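PDB 4DIM: phosphoribosylglycinamide synthetase from Anaerococcus prevotii, which is probably an ATP-dependent ligase of the ATP-grasp superfamily that binds ATP and a divalent metal ion. Local coordinates for residues K8-L13 with S303-E308; G30-A35 with A49-Y54. All coordinates share one frame; numbering follows the deposited sequence.

Contact 1: K8-L13 with S303-E308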
loop_
_atom_site.group_PDB
_atom_site.type_symbol
_atom_site.label_atom_id
_atom_site.label_comp_id
_atom_site.label_asym_id
_atom_site.label_seq_id
_atom_site.Cartn_x
_atom_site.Cartn_y
_atom_site.Cartn_z
ATOM N N LYS A 8 3.950 27.305 -3.497
ATOM C CA LYS A 8 4.339 26.262 -4.461
ATOM C C LYS A 8 3.124 25.393 -4.747
ATOM O O LYS A 8 2.398 25.088 -3.807
ATOM C CB LYS A 8 5.473 25.398 -3.881
ATOM C CG LYS A 8 6.862 26.031 -3.911
ATOM C CD LYS A 8 7.836 25.265 -4.793
ATOM C CE LYS A 8 9.277 25.579 -4.470
ATOM N NZ LYS A 8 10.227 24.747 -5.277
ATOM N N ARG A 9 2.906 24.975 -6.007
ATOM C CA ARG A 9 1.692 24.237 -6.408
ATOM C C ARG A 9 1.915 22.732 -6.537
ATOM O O ARG A 9 2.714 22.296 -7.358
ATOM C CB ARG A 9 1.141 24.793 -7.745
ATOM C CG ARG A 9 0.743 26.284 -7.677
ATOM C CD ARG A 9 0.559 26.946 -9.034
ATOM N NE ARG A 9 -0.529 26.350 -9.824
ATOM C CZ ARG A 9 -1.822 26.674 -9.734
ATOM N NH1 ARG A 9 -2.721 26.052 -10.488
ATOM N NH2 ARG A 9 -2.226 27.622 -8.889
ATOM N N LEU A 10 1.156 21.935 -5.772
ATOM C CA LEU A 10 1.276 20.479 -5.805
ATOM C C LEU A 10 -0.030 19.909 -6.182
ATOM O O LEU A 10 -0.985 20.135 -5.453
ATOM C CB LEU A 10 1.717 19.906 -4.424
ATOM C CG LEU A 10 1.815 18.371 -4.307
ATOM C CD1 LEU A 10 2.990 17.846 -5.034
ATOM C CD2 LEU A 10 1.825 17.931 -2.861
ATOM N N LEU A 11 -0.064 19.082 -7.227
ATOM C CA LEU A 11 -1.273 18.377 -7.637
ATOM C C LEU A 11 -1.255 17.046 -6.942
ATOM O O LEU A 11 -0.291 16.290 -7.098
ATOM C CB LEU A 11 -1.343 18.205 -9.171
ATOM C CG LEU A 11 -2.328 17.141 -9.704
ATOM C CD1 LEU A 11 -3.789 17.676 -9.736
ATOM C CD2 LEU A 11 -1.888 16.632 -11.064
ATOM N N ILE A 12 -2.276 16.756 -6.142
ATOM C CA ILE A 12 -2.352 15.470 -5.474
ATOM C C ILE A 12 -3.339 14.644 -6.249
ATOM O O ILE A 12 -4.497 15.036 -6.349
ATOM C CB ILE A 12 -2.700 15.572 -3.991
ATOM C CG1 ILE A 12 -1.574 16.303 -3.220
ATOM C CG2 ILE A 12 -2.936 14.157 -3.438
ATOM C CD1 ILE A 12 -2.015 16.941 -1.859
ATOM N N LEU A 13 -2.904 13.505 -6.794
ATOM C CA LEU A 13 -3.785 12.640 -7.586
ATOM C C LEU A 13 -4.582 11.767 -6.652
ATOM O O LEU A 13 -4.008 10.897 -5.999
ATOM C CB LEU A 13 -2.991 11.767 -8.561
ATOM C CG LEU A 13 -2.389 12.471 -9.763
ATOM C CD1 LEU A 13 -1.090 13.191 -9.385
ATOM C CD2 LEU A 13 -2.080 11.497 -10.849
ATOM N N SER A 303 7.278 17.457 0.197
ATOM C CA SER A 303 8.463 18.276 -0.101
ATOM C C SER A 303 9.275 17.663 -1.248
ATOM O O SER A 303 9.749 18.392 -2.093
ATOM C CB SER A 303 9.349 18.437 1.133
ATOM O OG SER A 303 9.992 17.228 1.510
HETATM N N MSE A 304 9.433 16.328 -1.274
HETATM C CA MSE A 304 10.166 15.671 -2.344
HETATM C C MSE A 304 9.516 15.965 -3.670
HETATM O O MSE A 304 10.207 16.382 -4.618
HETATM C CB MSE A 304 10.222 14.153 -2.104
HETATM C CG MSE A 304 11.202 13.407 -3.052
HETATM SE SE MSE A 304 11.596 11.602 -2.472
HETATM C CE MSE A 304 9.808 10.935 -2.266
ATOM N N ALA A 305 8.169 15.770 -3.724
ATOM C CA ALA A 305 7.333 16.011 -4.909
ATOM C C ALA A 305 7.628 17.336 -5.538
ATOM O O ALA A 305 7.822 17.374 -6.751
ATOM C CB ALA A 305 5.836 15.963 -4.565
ATOM N N ILE A 306 7.628 18.421 -4.735
ATOM C CA ILE A 306 7.803 19.803 -5.262
ATOM C C ILE A 306 9.300 20.198 -5.516
ATOM O O ILE A 306 9.591 21.398 -5.623
ATOM C CB ILE A 306 7.098 20.876 -4.355
ATOM C CG1 ILE A 306 7.717 20.962 -2.927
ATOM C CG2 ILE A 306 5.614 20.591 -4.266
ATOM C CD1 ILE A 306 7.384 22.225 -2.151
ATOM N N SER A 307 10.219 19.201 -5.646
ATOM C CA SER A 307 11.647 19.393 -5.916
ATOM C C SER A 307 12.356 20.068 -4.720
ATOM O O SER A 307 13.231 20.903 -4.916
ATOM C CB SER A 307 11.861 20.156 -7.223
ATOM O OG SER A 307 13.042 19.733 -7.891
ATOM N N GLU A 308 11.977 19.676 -3.473
ATOM C CA GLU A 308 12.645 20.107 -2.241
ATOM C C GLU A 308 13.236 18.857 -1.540
ATOM O O GLU A 308 13.034 17.720 -1.998
ATOM C CB GLU A 308 11.714 20.903 -1.303
ATOM C CG GLU A 308 11.289 22.257 -1.845
ATOM C CD GLU A 308 12.389 23.247 -2.187
ATOM O OE1 GLU A 308 12.173 24.056 -3.119
ATOM O OE2 GLU A 308 13.466 23.212 -1.545
#
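Lys8 reaches across Ile306 to the carboxylate of Glu308, so one long side chain meets first an apolar surface and then two oxygens. At its root, Lys8 CB lies 4.1 Å from Ile306 CD1. CG stands beside the backbone N and anti to the carbonyl carbon (chi1 -77°), and the chain then bends at chi2 (-116°), which brings CD back over the same methyl, with Lys8 CD to Ile306 CD1 also 4.1 Å. Beyond it the apolar partner gives way to oxygen: CE comes within 3.5 Å of Glu308 OE1. Finally NZ forms a salt bridge of 3.0 Å with Glu308 OE1, which offers its anti lone pair, and adds a weak hydrogen bond of 3.4 Å to Ile306 O. The two charged side chains cross at about a right angle.

The other branch of Ile306 serves Leu10. Ile306 CG2 packs 3.9 Å from Leu10 CD1, and Leu10 CD1 also touches Ala305 CB on the last turn of helix 297-305. Strand 9-13, in the N-terminal parallel sheet, is thereby joined to the end of a helix some 290 residues further on. The helix closes in a Schellman motif, with Ser307 at positive phi, Glu308 N bonded to Ser303 O and Ser307 N to Met304 O; this turn carries Ile306 and Glu308.

An alanine in place of Lys8 would probably leave Glu308 without its charged mate across this contact and Ile306 O without its weak donor, while Ile306 CD1 would lose the cover of CD and keep that of CB. The chemistry implies a graded interface, buried methyls beside Leu10 and an ion pair at its margin, where the carboxylate and the nearby C-terminal end of the helix would both be expected to favour a charged ammonium.

Contact 2: G30-A35 with A49-Y54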
loop_
_atom_site.group_PDB
_atom_site.type_symbol
_atom_site.label_atom_id
_atom_site.label_comp_id
_atom_site.label_asym_id
_atom_site.label_seq_id
_atom_site.Cartn_x
_atom_site.Cartn_y
_atom_site.Cartn_z
ATOM N N GLY A 30 2.684 25.188 3.746
ATOM C CA GLY A 30 2.356 26.390 2.987
ATOM C C GLY A 30 2.255 26.168 1.485
ATOM O O GLY A 30 2.456 27.110 0.728
ATOM N N ILE A 31 1.900 24.940 1.034
ATOM C CA ILE A 31 1.802 24.561 -0.391
ATOM C C ILE A 31 0.370 24.785 -0.865
ATOM O O ILE A 31 -0.566 24.503 -0.126
ATOM C CB ILE A 31 2.261 23.059 -0.603
ATOM C CG1 ILE A 31 3.730 22.863 -0.241
ATOM C CG2 ILE A 31 1.999 22.513 -2.027
ATOM C CD1 ILE A 31 4.191 21.425 -0.352
ATOM N N HIS A 32 0.210 25.193 -2.128
ATOM C CA HIS A 32 -1.089 25.410 -2.776
ATOM C C HIS A 32 -1.539 24.077 -3.403
ATOM O O HIS A 32 -0.975 23.632 -4.406
ATOM C CB HIS A 32 -0.972 26.523 -3.832
ATOM C CG HIS A 32 -2.261 26.830 -4.515
ATOM N ND1 HIS A 32 -3.025 27.918 -4.145
ATOM C CD2 HIS A 32 -2.889 26.165 -5.509
ATOM C CE1 HIS A 32 -4.087 27.887 -4.933
ATOM N NE2 HIS A 32 -4.051 26.840 -5.761
ATOM N N THR A 33 -2.520 23.414 -2.803
ATOM C CA THR A 33 -2.888 22.101 -3.292
ATOM C C THR A 33 -3.995 22.177 -4.350
ATOM O O THR A 33 -4.855 23.058 -4.350
ATOM C CB THR A 33 -3.223 21.157 -2.142
ATOM O OG1 THR A 33 -4.205 21.744 -1.294
ATOM C CG2 THR A 33 -2.011 20.841 -1.317
ATOM N N ILE A 34 -3.902 21.242 -5.288
ATOM C CA ILE A 34 -4.825 21.047 -6.367
ATOM C C ILE A 34 -5.264 19.612 -6.246
ATOM O O ILE A 34 -4.425 18.723 -6.371
ATOM C CB ILE A 34 -4.169 21.361 -7.730
ATOM C CG1 ILE A 34 -3.698 22.820 -7.808
ATOM C CG2 ILE A 34 -5.132 21.037 -8.884
ATOM C CD1 ILE A 34 -2.371 22.933 -8.256
ATOM N N ALA A 35 -6.548 19.388 -5.944
ATOM C CA ALA A 35 -7.123 18.059 -5.874
ATOM C C ALA A 35 -7.425 17.526 -7.279
ATOM O O ALA A 35 -8.346 18.030 -7.928
ATOM C CB ALA A 35 -8.401 18.096 -5.055
ATOM N N ALA A 49 -7.896 21.322 0.176
ATOM C CA ALA A 49 -7.404 21.730 -1.151
ATOM C C ALA A 49 -7.769 23.152 -1.499
ATOM O O ALA A 49 -8.901 23.579 -1.261
ATOM C CB ALA A 49 -7.925 20.804 -2.238
ATOM N N ASP A 50 -6.811 23.877 -2.088
ATOM C CA ASP A 50 -7.019 25.252 -2.550
ATOM C C ASP A 50 -7.759 25.251 -3.917
ATOM O O ASP A 50 -8.572 26.139 -4.178
ATOM C CB ASP A 50 -5.678 26.001 -2.676
ATOM C CG ASP A 50 -4.903 26.153 -1.383
ATOM O OD1 ASP A 50 -4.915 25.209 -0.575
ATOM O OD2 ASP A 50 -4.232 27.205 -1.209
ATOM N N GLU A 51 -7.466 24.251 -4.771
ATOM C CA GLU A 51 -8.040 24.081 -6.107
ATOM C C GLU A 51 -8.550 22.643 -6.313
ATOM O O GLU A 51 -8.130 21.736 -5.602
ATOM C CB GLU A 51 -6.942 24.370 -7.154
ATOM C CG GLU A 51 -7.352 25.162 -8.370
ATOM C CD GLU A 51 -6.144 25.780 -9.044
ATOM O OE1 GLU A 51 -5.442 26.571 -8.373
ATOM O OE2 GLU A 51 -5.863 25.435 -10.216
ATOM N N ILE A 52 -9.452 22.452 -7.306
ATOM C CA ILE A 52 -9.972 21.147 -7.709
ATOM C C ILE A 52 -9.871 21.080 -9.181
ATOM O O ILE A 52 -10.327 22.006 -9.835
ATOM C CB ILE A 52 -11.421 20.861 -7.252
ATOM C CG1 ILE A 52 -11.569 21.114 -5.729
ATOM C CG2 ILE A 52 -11.825 19.408 -7.642
ATOM C CD1 ILE A 52 -12.908 20.894 -5.149
ATOM N N SER A 53 -9.268 20.010 -9.710
ATOM C CA SER A 53 -9.103 19.784 -11.153
ATOM C C SER A 53 -9.754 18.466 -11.435
ATOM O O SER A 53 -9.367 17.451 -10.856
ATOM C CB SER A 53 -7.631 19.799 -11.565
ATOM O OG SER A 53 -7.511 19.879 -12.976
ATOM N N TYR A 54 -10.836 18.491 -12.203
ATOM C CA TYR A 54 -11.596 17.295 -12.447
ATOM C C TYR A 54 -10.888 16.469 -13.507
ATOM O O TYR A 54 -10.593 16.968 -14.590
ATOM C CB TYR A 54 -13.033 17.646 -12.816
ATOM C CG TYR A 54 -13.858 18.167 -11.654
ATOM C CD1 TYR A 54 -14.580 19.347 -11.762
ATOM C CD2 TYR A 54 -14.009 17.422 -10.491
ATOM C CE1 TYR A 54 -15.397 19.794 -10.728
ATOM C CE2 TYR A 54 -14.810 17.866 -9.443
ATOM C CZ TYR A 54 -15.509 19.053 -9.563
ATOM O OH TYR A 54 -16.324 19.494 -8.540
#
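Ala35, Glu51 and Asp50 have the most surface buried where two parallel strands join in a beta-alpha-beta unit, strand 32-37, helix 43-48 and strand 51-54, at one margin of the Rossmann-like N-terminal sheet. The axes of segments 32-35 and 51-54 approach to 4.3 Å and run 28° from parallel. Bridges pair Ile34 with Glu51 and Ala35 with Ile52.

Ala35 is gripped through its backbone on both sides of its CA: Ala35 N donates to Glu51 O at 2.9 Å, and Ser53 N to Ala35 O at 2.8 Å. Its CB, on the face shared with Ile52, meets Ala49 CB at 3.9 Å; Leu46 of the connecting helix and Tyr23 also pack against this methyl.

On the face shared with Ile34, Glu51 runs extended beyond CG, alongside the isoleucine and pointing the same way, with its CB 3.7 Å from Ile34 CG1. At the tip, OE1 accepts a 3.0 Å hydrogen bond from His32 NE2, while OE2 makes a salt bridge with Arg9 of strand 9-13, on the far side of strand 32-37. The carboxylate is thus held through both oxygens.

Asp50, just ahead of the strand, covers the same imidazole from one face. CG of the histidine stands anti to its backbone N (chi1 -179°), and chi2 (100°) sets the turn of the ring. Asp50 CB sits 3.5 Å from the centroid of the His32 ring in a CH-pi contact, offset toward the rim. Thr33 holds the start of segment 49-54 with one good bond, Glu51 N to Thr33 O, and two weak ones from Asp50 N, to Thr33 O and, at 3.5 Å, to Thr33 OG1.

Overall arrangement
Both contacts use the N-terminal four-stranded parallel sheet, in which strands 9-13 and 32-37 are neighbours, and their centres lie about 11 Å apart. Along the chain, 8-13 comes first, then 30-35 and 49-54, and 303-308 far later, so contact 2 is local and contact 1 a long-range closure. They meet directly: Lys8 O probably accepts a hydrogen bond from His32 N, and Ile12 N probably donates one to Ile34 O, while Ile31 packs on Leu10. Contact 2 therefore builds the sheet outward to strand 51-54, whereas contact 1 holds it against the end of helix 297-305, whose Met304 touches strand 194-203, so that the parallel sheet is coupled through this helix to the large antiparallel one.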